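Mannose/sialic acid-binding lectin (Polygonatum cyrtonema, PDB 3A0C) probably binds carbohydrates such as mannose, as a bulb-type plant lectin with anti-HIV activity. Local coordinates at residues A[4-12]-A[52-60]; A[18-26]-A[33-41]. All coordinates share one frame; numbering follows the deposited sequence.

Contact 1: residues A[4-12]-A[52-60]; sequences LSSPNSLFT and GCRLTLHNN
Leu-10 and Leu-55 lie side by side on the inner face of a short antiparallel ladder, their CB atoms 4.1 Å apart and both chains directed into the interior. From strand 3-5, Leu-4 joins them: with CG anti to the backbone N (chi1 177°), its CD2 methyl reaches the CB of Leu-57 at 4.2 Å and also approaches CD2 of Leu-55. Phe-32 of strand 32-36 and Leu-87 of strand 86-89 pack against this leucine cluster. The backbone beneath is paired reciprocally, Leu-10 N giving a bond of 2.8 Å to Leu-55 O and Leu-55 N bonding to Leu-10 O. One step further, Leu-57 N bonds to Asn-8 O.

This is the beta-prism II fold of bulb-type lectins, in which antiparallel sheets surround a shared apolar core. Here segment 4-12 leaves the sheet containing strand 86-89, turns through Pro-7 with its cis peptide bond, and enters the next sheet beside strand 54-57 as its outermost strand within this chain.

On the other face, Ser-9 OG sits 3.8 Å above the centre of the Phe-11 ring, and the CD methylene of Arg-54 approaches CE2 of that ring at 3.7 Å. The guanidinium reaches forward along its own strand, and NH1 donates to Thr-56 OG1, which lies in the guanidinium plane.

Both ends are polar. Thr-12 OG1 donates to a lone pair of Cys-53 O at 2.7 Å, next to the Cys-30–Cys-53 disulfide. At the opposite end, the Asn-59 amide lies alongside the Pro-7 ring, while Ser-6 OG bonds to the backbone N of Tyr-85 and lies close to His-58 O.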
ATOM      1  N   LEU A   4      -4.479  -2.786  -2.712  1.00 12.30           N
ATOM      2  CA  LEU A   4      -5.289  -3.998  -2.795  1.00 12.74           C
ATOM      3  C   LEU A   4      -4.479  -5.065  -2.066  1.00 12.51           C
ATOM      4  O   LEU A   4      -3.402  -5.441  -2.516  1.00 12.07           O
ATOM      5  CB  LEU A   4      -5.491  -4.441  -4.251  1.00 12.76           C
ATOM      6  CG  LEU A   4      -6.276  -5.753  -4.414  1.00 14.21           C
ATOM      7  CD1 LEU A   4      -7.753  -5.449  -4.266  1.00 12.73           C
ATOM      8  CD2 LEU A   4      -6.003  -6.405  -5.777  1.00 14.44           C
ATOM      9  N   SER A   5      -4.983  -5.555  -0.945  1.00 12.73           N
ATOM     10  CA  SER A   5      -4.239  -6.550  -0.191  1.00 15.41           C
ATOM     11  C   SER A   5      -4.770  -7.976  -0.281  1.00 14.68           C
ATOM     12  O   SER A   5      -5.965  -8.197  -0.410  1.00 14.84           O
ATOM     13  CB  SER A   5      -4.133  -6.119   1.272  1.00 15.19           C
ATOM     14  OG  SER A   5      -5.414  -5.977   1.849  1.00 21.44           O
ATOM     15  N   SER A   6      -3.849  -8.933  -0.210  1.00 15.52           N
ATOM     16  CA  SER A   6      -4.164 -10.353  -0.272  1.00 17.80           C
ATOM     17  C   SER A   6      -5.281 -10.734   0.697  1.00 17.88           C
ATOM     18  O   SER A   6      -5.244 -10.348   1.853  1.00 17.41           O
ATOM     19  CB  SER A   6      -2.917 -11.162   0.096  1.00 18.35           C
ATOM     20  OG  SER A   6      -1.790 -10.689  -0.605  1.00 22.83           O
ATOM     21  N   PRO A   7      -6.262 -11.538   0.253  1.00 18.58           N
ATOM     22  CA  PRO A   7      -6.418 -12.117  -1.088  1.00 19.62           C
ATOM     23  C   PRO A   7      -7.571 -11.424  -1.788  1.00 19.22           C
ATOM     24  O   PRO A   7      -8.362 -12.055  -2.479  1.00 21.06           O
ATOM     25  CB  PRO A   7      -6.729 -13.572  -0.792  1.00 19.78           C
ATOM     26  CG  PRO A   7      -7.665 -13.428   0.369  1.00 20.48           C
ATOM     27  CD  PRO A   7      -7.024 -12.326   1.236  1.00 18.92           C
ATOM     28  N   ASN A   8      -7.659 -10.118  -1.575  1.00 17.07           N
ATOM     29  CA  ASN A   8      -8.703  -9.309  -2.167  1.00 17.85           C
ATOM     30  C   ASN A   8      -8.614  -9.267  -3.682  1.00 17.29           C
ATOM     31  O   ASN A   8      -7.630  -9.699  -4.267  1.00 18.29           O
ATOM     32  CB  ASN A   8      -8.645  -7.891  -1.589  1.00 18.11           C
ATOM     33  CG  ASN A   8      -9.926  -7.509  -0.863  1.00 19.81           C
ATOM     34  OD1 ASN A   8     -10.485  -8.309  -0.103  1.00 19.38           O
ATOM     35  ND2 ASN A   8     -10.402  -6.283  -1.094  1.00 21.34           N
ATOM     36  N   SER A   9      -9.654  -8.735  -4.307  1.00 16.13           N
ATOM     37  CA  SER A   9      -9.703  -8.642  -5.750  1.00 16.19           C
ATOM     38  C   SER A   9     -10.294  -7.337  -6.247  1.00 15.98           C
ATOM     39  O   SER A   9     -11.024  -6.655  -5.540  1.00 15.43           O
ATOM     40  CB  SER A   9     -10.510  -9.820  -6.302  1.00 17.90           C
ATOM     41  OG  SER A   9     -10.939  -9.576  -7.630  1.00 21.78           O
ATOM     42  N   LEU A  10      -9.931  -6.980  -7.470  1.00 18.11           N
ATOM     43  CA  LEU A  10     -10.449  -5.791  -8.136  1.00 18.82           C
ATOM     44  C   LEU A  10     -11.360  -6.318  -9.256  1.00 19.17           C
ATOM     45  O   LEU A  10     -10.885  -6.683 -10.331  1.00 21.49           O
ATOM     46  CB  LEU A  10      -9.319  -4.981  -8.764  1.00 17.66           C
ATOM     47  CG  LEU A  10      -8.555  -3.978  -7.926  1.00 18.81           C
ATOM     48  CD1 LEU A  10      -7.640  -3.199  -8.864  1.00 18.78           C
ATOM     49  CD2 LEU A  10      -9.513  -3.021  -7.245  1.00 19.30           C
ATOM     50  N   PHE A  11     -12.657  -6.381  -9.000  1.00 18.37           N
ATOM     51  CA  PHE A  11     -13.578  -6.882 -10.000  1.00 18.65           C
ATOM     52  C   PHE A  11     -13.733  -5.920 -11.168  1.00 19.66           C
ATOM     53  O   PHE A  11     -13.159  -4.820 -11.163  1.00 19.09           O
ATOM     54  CB  PHE A  11     -14.920  -7.186  -9.350  1.00 19.23           C
ATOM     55  CG  PHE A  11     -14.831  -8.209  -8.252  1.00 21.32           C
ATOM     56  CD1 PHE A  11     -14.608  -7.821  -6.933  1.00 20.54           C
ATOM     57  CD2 PHE A  11     -14.912  -9.568  -8.548  1.00 21.62           C
ATOM     58  CE1 PHE A  11     -14.465  -8.777  -5.922  1.00 22.08           C
ATOM     59  CE2 PHE A  11     -14.770 -10.532  -7.550  1.00 21.37           C
ATOM     60  CZ  PHE A  11     -14.547 -10.139  -6.237  1.00 22.36           C
ATOM     61  N   THR A  12     -14.490  -6.346 -12.178  1.00 20.63           N
ATOM     62  CA  THR A  12     -14.693  -5.533 -13.371  1.00 22.36           C
ATOM     63  C   THR A  12     -15.143  -4.126 -13.022  1.00 21.16           C
ATOM     64  O   THR A  12     -16.037  -3.934 -12.216  1.00 20.89           O
ATOM     65  CB  THR A  12     -15.727  -6.184 -14.325  1.00 23.37           C
ATOM     66  OG1 THR A  12     -15.238  -7.460 -14.750  1.00 26.08           O
ATOM     67  CG2 THR A  12     -15.950  -5.314 -15.546  1.00 25.10           C
ATOM     68  N   GLY A  52     -16.072 -10.448 -17.715  1.00 23.03           N
ATOM     69  CA  GLY A  52     -16.224 -10.479 -16.278  1.00 24.05           C
ATOM     70  C   GLY A  52     -14.931 -10.761 -15.540  1.00 23.48           C
ATOM     71  O   GLY A  52     -14.929 -11.495 -14.562  1.00 23.62           O
ATOM     72  N   CYS A  53     -13.831 -10.184 -16.001  1.00 24.46           N
ATOM     73  CA  CYS A  53     -12.541 -10.385 -15.340  1.00 25.53           C
ATOM     74  C   CYS A  53     -12.418  -9.686 -13.978  1.00 22.88           C
ATOM     75  O   CYS A  53     -13.129  -8.719 -13.682  1.00 20.50           O
ATOM     76  CB  CYS A  53     -11.391  -9.898 -16.229  1.00 29.36           C
ATOM     77  SG  CYS A  53     -10.910 -11.037 -17.562  1.00 35.30           S
ATOM     78  N   ARG A  54     -11.506 -10.212 -13.163  1.00 20.96           N
ATOM     79  CA  ARG A  54     -11.201  -9.674 -11.844  1.00 19.41           C
ATOM     80  C   ARG A  54      -9.700  -9.850 -11.658  1.00 17.83           C
ATOM     81  O   ARG A  54      -9.111 -10.770 -12.203  1.00 16.57           O
ATOM     82  CB  ARG A  54     -11.946 -10.429 -10.744  1.00 18.50           C
ATOM     83  CG  ARG A  54     -11.567 -11.887 -10.606  1.00 22.53           C
ATOM     84  CD  ARG A  54     -12.385 -12.565  -9.516  1.00 24.32           C
ATOM     85  NE  ARG A  54     -12.483 -14.011  -9.712  1.00 26.28           N
ATOM     86  CZ  ARG A  54     -11.547 -14.884  -9.364  1.00 26.73           C
ATOM     87  NH1 ARG A  54     -10.423 -14.474  -8.789  1.00 29.56           N
ATOM     88  NH2 ARG A  54     -11.740 -16.171  -9.595  1.00 26.34           N
ATOM     89  N   LEU A  55      -9.080  -8.944 -10.920  1.00 16.86           N
ATOM     90  CA  LEU A  55      -7.651  -9.031 -10.663  1.00 16.89           C
ATOM     91  C   LEU A  55      -7.507  -9.458  -9.215  1.00 16.50           C
ATOM     92  O   LEU A  55      -7.860  -8.718  -8.308  1.00 19.64           O
ATOM     93  CB  LEU A  55      -6.976  -7.672 -10.873  1.00 17.10           C
ATOM     94  CG  LEU A  55      -5.477  -7.669 -10.550  1.00 17.17           C
ATOM     95  CD1 LEU A  55      -4.660  -8.064 -11.776  1.00 13.56           C
ATOM     96  CD2 LEU A  55      -5.079  -6.295 -10.055  1.00 15.72           C
ATOM     97  N   THR A  56      -6.990 -10.654  -8.995  1.00 16.61           N
ATOM     98  CA  THR A  56      -6.841 -11.160  -7.652  1.00 14.38           C
ATOM     99  C   THR A  56      -5.379 -11.218  -7.239  1.00 14.09           C
ATOM    100  O   THR A  56      -4.532 -11.668  -8.012  1.00 14.27           O
ATOM    101  CB  THR A  56      -7.434 -12.585  -7.534  1.00 14.36           C
ATOM    102  OG1 THR A  56      -8.786 -12.587  -8.001  1.00 15.18           O
ATOM    103  CG2 THR A  56      -7.412 -13.054  -6.106  1.00 12.98           C
ATOM    104  N   LEU A  57      -5.085 -10.726  -6.035  1.00 13.09           N
ATOM    105  CA  LEU A  57      -3.734 -10.821  -5.486  1.00 13.33           C
ATOM    106  C   LEU A  57      -3.813 -11.918  -4.400  1.00 13.84           C
ATOM    107  O   LEU A  57      -4.409 -11.720  -3.352  1.00 12.39           O
ATOM    108  CB  LEU A  57      -3.275  -9.492  -4.862  1.00 13.58           C
ATOM    109  CG  LEU A  57      -1.916  -9.551  -4.134  1.00 13.16           C
ATOM    110  CD1 LEU A  57      -0.843  -9.979  -5.102  1.00 13.44           C
ATOM    111  CD2 LEU A  57      -1.563  -8.209  -3.534  1.00 12.61           C
ATOM    112  N   HIS A  58      -3.233 -13.081  -4.671  1.00 16.01           N
ATOM    113  CA  HIS A  58      -3.254 -14.200  -3.729  1.00 17.86           C
ATOM    114  C   HIS A  58      -2.303 -13.992  -2.561  1.00 19.96           C
ATOM    115  O   HIS A  58      -1.401 -13.156  -2.625  1.00 21.97           O
ATOM    116  CB  HIS A  58      -2.883 -15.495  -4.454  1.00 16.99           C
ATOM    117  CG  HIS A  58      -3.835 -15.862  -5.543  1.00 18.10           C
ATOM    118  ND1 HIS A  58      -5.131 -16.256  -5.290  1.00 18.06           N
ATOM    119  CD2 HIS A  58      -3.701 -15.845  -6.890  1.00 17.87           C
ATOM    120  CE1 HIS A  58      -5.754 -16.467  -6.436  1.00 19.07           C
ATOM    121  NE2 HIS A  58      -4.910 -16.225  -7.423  1.00 18.41           N
ATOM    122  N   ASN A  59      -2.493 -14.773  -1.501  1.00 21.44           N
ATOM    123  CA  ASN A  59      -1.647 -14.652  -0.320  1.00 22.11           C
ATOM    124  C   ASN A  59      -0.215 -15.093  -0.535  1.00 21.98           C
ATOM    125  O   ASN A  59       0.606 -14.960   0.372  1.00 23.37           O
ATOM    126  CB  ASN A  59      -2.219 -15.444   0.855  1.00 23.98           C
ATOM    127  CG  ASN A  59      -3.519 -14.876   1.370  1.00 24.21           C
ATOM    128  OD1 ASN A  59      -3.680 -13.668   1.487  1.00 24.70           O
ATOM    129  ND2 ASN A  59      -4.451 -15.754   1.699  1.00 26.20           N
ATOM    130  N   ASN A  60       0.089 -15.631  -1.716  1.00 21.74           N
ATOM    131  CA  ASN A  60       1.456 -16.060  -1.999  1.00 19.65           C
ATOM    132  C   ASN A  60       2.215 -15.055  -2.869  1.00 18.39           C
ATOM    133  O   ASN A  60       3.351 -15.297  -3.262  1.00 17.62           O
ATOM    134  CB  ASN A  60       1.485 -17.465  -2.626  1.00 20.67           C
ATOM    135  CG  ASN A  60       0.834 -17.524  -3.989  1.00 20.65           C
ATOM    136  OD1 ASN A  60       0.184 -16.581  -4.429  1.00 22.16           O
ATOM    137  ND2 ASN A  60       0.999 -18.649  -4.668  1.00 22.02           N
TER

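Contact 2: residues A[18-26]-A[33-41]; sequences VGPSYRLIM and VLYDSGKPV
Tyr-35 and Arg-23 form a hydrogen-bonded antiparallel pair at the middle of the ladder, with Tyr-35 N to Arg-23 O at 2.8 Å, and Arg-23 N returning a bond to Tyr-35 O. Ile-25 and Val-33 repeat the reciprocal pattern, and Ser-37 N to Ser-21 O extends it toward the turn.

Ile-25 CG2 meets the edge of the Tyr-35 ring at CE2 (3.6 Å), while Val-33 CG2 covers part of one ring face. On the reverse side Leu-24 and Leu-34 cross at about a right angle, Leu-24 CD1 lying 3.9 Å from Leu-34 CB and both packing on Val-95.

Polar and flat groups gather near the turn. Ser-21 OG and Ser-37 OG share a hydrogen bond of 2.7 Å. Asp-36, its CG swung opposite the backbone N (chi1 -176°), brings OD1 to the edge of the Tyr-22 ring, its carboxylate almost perpendicular to that ring; OD2 forms a salt bridge with Arg-93. The guanidinium of Arg-23 lies with one face toward Gly-38 N, 3.6 Å from NH1.

Strands 22-26 and 32-36 pair as a beta hairpin, and a type I' turn from Asp-36 to Lys-39 leads into the next strand of a four-stranded beta-prism II sheet.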
ATOM      1  N   VAL A  18      -4.681   7.310  -7.008  1.00 18.92           N
ATOM      2  CA  VAL A  18      -3.775   8.075  -6.161  1.00 19.05           C
ATOM      3  C   VAL A  18      -3.375   9.334  -6.929  1.00 20.23           C
ATOM      4  O   VAL A  18      -3.421   9.355  -8.159  1.00 18.95           O
ATOM      5  CB  VAL A  18      -2.499   7.239  -5.779  1.00 18.53           C
ATOM      6  CG1 VAL A  18      -1.572   7.124  -6.968  1.00 19.52           C
ATOM      7  CG2 VAL A  18      -1.785   7.866  -4.592  1.00 16.71           C
ATOM      8  N   GLY A  19      -3.005  10.381  -6.197  1.00 22.82           N
ATOM      9  CA  GLY A  19      -2.596  11.621  -6.828  1.00 24.57           C
ATOM     10  C   GLY A  19      -1.220  11.491  -7.455  1.00 26.70           C
ATOM     11  O   GLY A  19      -0.441  10.606  -7.072  1.00 28.96           O
ATOM     12  N   PRO A  20      -0.866  12.381  -8.401  1.00 27.00           N
ATOM     13  CA  PRO A  20      -1.671  13.495  -8.913  1.00 26.15           C
ATOM     14  C   PRO A  20      -2.893  13.175  -9.789  1.00 27.07           C
ATOM     15  O   PRO A  20      -3.938  13.817  -9.641  1.00 27.11           O
ATOM     16  CB  PRO A  20      -0.637  14.339  -9.651  1.00 26.68           C
ATOM     17  CG  PRO A  20       0.349  13.322 -10.132  1.00 27.03           C
ATOM     18  CD  PRO A  20       0.514  12.458  -8.916  1.00 26.90           C
ATOM     19  N   SER A  21      -2.780  12.196 -10.691  1.00 26.58           N
ATOM     20  CA  SER A  21      -3.893  11.844 -11.583  1.00 25.47           C
ATOM     21  C   SER A  21      -3.789  10.398 -12.082  1.00 25.00           C
ATOM     22  O   SER A  21      -3.912  10.127 -13.282  1.00 24.52           O
ATOM     23  CB  SER A  21      -3.905  12.804 -12.771  1.00 25.38           C
ATOM     24  OG  SER A  21      -2.614  12.880 -13.359  1.00 23.80           O
ATOM     25  N   TYR A  22      -3.588   9.478 -11.143  1.00 23.78           N
ATOM     26  CA  TYR A  22      -3.419   8.064 -11.463  1.00 22.53           C
ATOM     27  C   TYR A  22      -4.611   7.174 -11.099  1.00 21.77           C
ATOM     28  O   TYR A  22      -5.200   7.311 -10.029  1.00 21.07           O
ATOM     29  CB  TYR A  22      -2.142   7.554 -10.774  1.00 20.70           C
ATOM     30  CG  TYR A  22      -0.921   8.419 -11.036  1.00 18.38           C
ATOM     31  CD1 TYR A  22       0.134   8.464 -10.123  1.00 19.29           C
ATOM     32  CD2 TYR A  22      -0.826   9.197 -12.191  1.00 18.81           C
ATOM     33  CE1 TYR A  22       1.248   9.264 -10.346  1.00 18.39           C
ATOM     34  CE2 TYR A  22       0.290   9.991 -12.433  1.00 20.02           C
ATOM     35  CZ  TYR A  22       1.319  10.021 -11.504  1.00 20.43           C
ATOM     36  OH  TYR A  22       2.426  10.799 -11.739  1.00 23.20           O
ATOM     37  N   ARG A  23      -4.942   6.260 -12.010  1.00 22.48           N
ATOM     38  CA  ARG A  23      -6.037   5.313 -11.826  1.00 23.85           C
ATOM     39  C   ARG A  23      -5.676   3.962 -12.444  1.00 21.38           C
ATOM     40  O   ARG A  23      -5.423   3.859 -13.639  1.00 20.06           O
ATOM     41  CB  ARG A  23      -7.321   5.806 -12.497  1.00 27.73           C
ATOM     42  CG  ARG A  23      -7.440   7.301 -12.642  1.00 34.35           C
ATOM     43  CD  ARG A  23      -7.777   7.657 -14.095  1.00 38.74           C
ATOM     44  NE  ARG A  23      -8.424   8.965 -14.216  1.00 42.18           N
ATOM     45  CZ  ARG A  23      -8.904   9.458 -15.353  1.00 43.40           C
ATOM     46  NH1 ARG A  23      -8.804   8.759 -16.476  1.00 43.36           N
ATOM     47  NH2 ARG A  23      -9.503  10.638 -15.361  1.00 43.02           N
ATOM     48  N   LEU A  24      -5.669   2.930 -11.616  1.00 19.70           N
ATOM     49  CA  LEU A  24      -5.359   1.582 -12.052  1.00 17.97           C
ATOM     50  C   LEU A  24      -6.701   0.866 -12.089  1.00 17.50           C
ATOM     51  O   LEU A  24      -7.271   0.568 -11.040  1.00 15.38           O
ATOM     52  CB  LEU A  24      -4.435   0.914 -11.040  1.00 17.56           C
ATOM     53  CG  LEU A  24      -3.952  -0.483 -11.392  1.00 17.22           C
ATOM     54  CD1 LEU A  24      -3.157  -0.459 -12.691  1.00 15.50           C
ATOM     55  CD2 LEU A  24      -3.111  -0.996 -10.255  1.00 17.00           C
ATOM     56  N   ILE A  25      -7.184   0.577 -13.291  1.00 17.93           N
ATOM     57  CA  ILE A  25      -8.486  -0.052 -13.455  1.00 20.48           C
ATOM     58  C   ILE A  25      -8.558  -1.437 -14.102  1.00 22.13           C
ATOM     59  O   ILE A  25      -7.810  -1.765 -15.028  1.00 22.05           O
ATOM     60  CB  ILE A  25      -9.438   0.903 -14.232  1.00 21.06           C
ATOM     61  CG1 ILE A  25     -10.828   0.276 -14.366  1.00 23.10           C
ATOM     62  CG2 ILE A  25      -8.886   1.183 -15.610  1.00 20.44           C
ATOM     63  CD1 ILE A  25     -11.871   1.217 -14.915  1.00 24.99           C
ATOM     64  N   MET A  26      -9.471  -2.256 -13.581  1.00 23.91           N
ATOM     65  CA  MET A  26      -9.717  -3.595 -14.103  1.00 24.32           C
ATOM     66  C   MET A  26     -10.931  -3.394 -15.002  1.00 24.08           C
ATOM     67  O   MET A  26     -12.067  -3.458 -14.548  1.00 24.14           O
ATOM     68  CB  MET A  26     -10.046  -4.560 -12.964  1.00 24.72           C
ATOM     69  CG  MET A  26     -10.413  -5.970 -13.403  1.00 26.59           C
ATOM     70  SD  MET A  26      -9.101  -6.875 -14.253  1.00 30.43           S
ATOM     71  CE  MET A  26      -9.578  -6.623 -15.988  1.00 27.58           C
ATOM     72  N   VAL A  33      -5.283  -1.889 -17.030  1.00 23.52           N
ATOM     73  CA  VAL A  33      -4.466  -0.751 -17.424  1.00 21.19           C
ATOM     74  C   VAL A  33      -4.334   0.413 -16.433  1.00 20.34           C
ATOM     75  O   VAL A  33      -5.248   0.721 -15.661  1.00 20.87           O
ATOM     76  CB  VAL A  33      -4.957  -0.226 -18.813  1.00 21.88           C
ATOM     77  CG1 VAL A  33      -6.423  -0.540 -18.998  1.00 18.17           C
ATOM     78  CG2 VAL A  33      -4.724   1.260 -18.933  1.00 22.35           C
ATOM     79  N   LEU A  34      -3.171   1.053 -16.472  1.00 18.78           N
ATOM     80  CA  LEU A  34      -2.858   2.192 -15.614  1.00 17.66           C
ATOM     81  C   LEU A  34      -3.043   3.485 -16.396  1.00 17.15           C
ATOM     82  O   LEU A  34      -2.423   3.665 -17.437  1.00 18.51           O
ATOM     83  CB  LEU A  34      -1.407   2.091 -15.129  1.00 16.90           C
ATOM     84  CG  LEU A  34      -0.813   3.274 -14.371  1.00 16.41           C
ATOM     85  CD1 LEU A  34      -1.650   3.612 -13.154  1.00 16.47           C
ATOM     86  CD2 LEU A  34       0.592   2.915 -13.953  1.00 18.22           C
ATOM     87  N   TYR A  35      -3.897   4.379 -15.903  1.00 17.44           N
ATOM     88  CA  TYR A  35      -4.138   5.649 -16.576  1.00 17.44           C
ATOM     89  C   TYR A  35      -3.495   6.830 -15.882  1.00 18.98           C
ATOM     90  O   TYR A  35      -3.474   6.904 -14.655  1.00 19.18           O
ATOM     91  CB  TYR A  35      -5.631   5.917 -16.687  1.00 17.82           C
ATOM     92  CG  TYR A  35      -6.296   5.059 -17.727  1.00 17.71           C
ATOM     93  CD1 TYR A  35      -6.157   5.342 -19.079  1.00 17.64           C
ATOM     94  CD2 TYR A  35      -7.040   3.943 -17.360  1.00 19.55           C
ATOM     95  CE1 TYR A  35      -6.743   4.531 -20.056  1.00 18.97           C
ATOM     96  CE2 TYR A  35      -7.632   3.123 -18.322  1.00 20.25           C
ATOM     97  CZ  TYR A  35      -7.473   3.426 -19.672  1.00 20.52           C
ATOM     98  OH  TYR A  35      -8.003   2.609 -20.640  1.00 20.09           O
ATOM     99  N   ASP A  36      -2.970   7.753 -16.681  1.00 20.68           N
ATOM    100  CA  ASP A  36      -2.344   8.966 -16.170  1.00 22.08           C
ATOM    101  C   ASP A  36      -3.062  10.108 -16.870  1.00 22.83           C
ATOM    102  O   ASP A  36      -2.773  10.409 -18.022  1.00 21.84           O
ATOM    103  CB  ASP A  36      -0.856   9.004 -16.524  1.00 23.51           C
ATOM    104  CG  ASP A  36      -0.144  10.216 -15.934  1.00 24.11           C
ATOM    105  OD1 ASP A  36      -0.838  11.176 -15.519  1.00 24.00           O
ATOM    106  OD2 ASP A  36       1.104  10.212 -15.897  1.00 21.83           O
ATOM    107  N   SER A  37      -4.007  10.727 -16.170  1.00 24.33           N
ATOM    108  CA  SER A  37      -4.803  11.823 -16.725  1.00 25.17           C
ATOM    109  C   SER A  37      -5.537  11.442 -18.013  1.00 25.92           C
ATOM    110  O   SER A  37      -5.694  12.277 -18.910  1.00 26.84           O
ATOM    111  CB  SER A  37      -3.926  13.044 -17.000  1.00 24.35           C
ATOM    112  OG  SER A  37      -3.505  13.654 -15.797  1.00 25.02           O
ATOM    113  N   GLY A  38      -5.976  10.191 -18.114  1.00 24.84           N
ATOM    114  CA  GLY A  38      -6.678   9.772 -19.309  1.00 24.50           C
ATOM    115  C   GLY A  38      -5.780   9.102 -20.317  1.00 24.03           C
ATOM    116  O   GLY A  38      -6.251   8.588 -21.316  1.00 23.98           O
ATOM    117  N   LYS A  39      -4.484   9.099 -20.051  1.00 26.12           N
ATOM    118  CA  LYS A  39      -3.513   8.486 -20.952  1.00 27.17           C
ATOM    119  C   LYS A  39      -3.056   7.134 -20.418  1.00 27.05           C
ATOM    120  O   LYS A  39      -2.574   7.039 -19.287  1.00 28.69           O
ATOM    121  CB  LYS A  39      -2.288   9.411 -21.111  1.00 30.05           C
ATOM    122  CG  LYS A  39      -0.943   8.677 -21.308  1.00 33.11           C
ATOM    123  CD  LYS A  39       0.255   9.591 -21.028  1.00 35.61           C
ATOM    124  CE  LYS A  39       1.566   8.808 -20.881  1.00 37.33           C
ATOM    125  NZ  LYS A  39       1.972   8.074 -22.123  1.00 39.45           N
ATOM    126  N   PRO A  40      -3.215   6.065 -21.214  1.00 26.54           N
ATOM    127  CA  PRO A  40      -2.774   4.752 -20.741  1.00 25.82           C
ATOM    128  C   PRO A  40      -1.241   4.675 -20.775  1.00 26.26           C
ATOM    129  O   PRO A  40      -0.634   4.736 -21.848  1.00 25.41           O
ATOM    130  CB  PRO A  40      -3.442   3.790 -21.721  1.00 24.49           C
ATOM    131  CG  PRO A  40      -3.565   4.596 -22.969  1.00 25.15           C
ATOM    132  CD  PRO A  40      -3.988   5.945 -22.463  1.00 25.28           C
ATOM    133  N   VAL A  41      -0.623   4.565 -19.595  1.00 26.44           N
ATOM    134  CA  VAL A  41       0.838   4.488 -19.477  1.00 24.55           C
ATOM    135  C   VAL A  41       1.298   3.053 -19.254  1.00 23.92           C
ATOM    136  O   VAL A  41       2.486   2.757 -19.369  1.00 24.81           O
ATOM    137  CB  VAL A  41       1.366   5.342 -18.300  1.00 24.89           C
ATOM    138  CG1 VAL A  41       0.848   6.756 -18.416  1.00 22.74           C
ATOM    139  CG2 VAL A  41       0.953   4.715 -16.967  1.00 25.45           C
TER

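In the fold
Contact 2 illustrates pairing within one beta-prism II sheet, contact 1 the chain's passage between two. Their centres lie about 18 Å apart, contact 1 about 6 Å and contact 2 about 13 Å from the centre of the chain. Contact 2 is local, within the sheet of strands 15-18, 22-26, 32-36 and 39-43, and is nested along the sequence inside the loop that contact 1 closes. Contact 1 pairs 9-10 with 54-57 in a second sheet, with 3-5 belonging to a third. Met-26 bridges them, its CG 3.2 Å from Leu-10 O and its CE 3.8 Å from Cys-53 CB. Leu-87 on strand 86-89 touches leucines of both contacts, so all three sheets meet in one core.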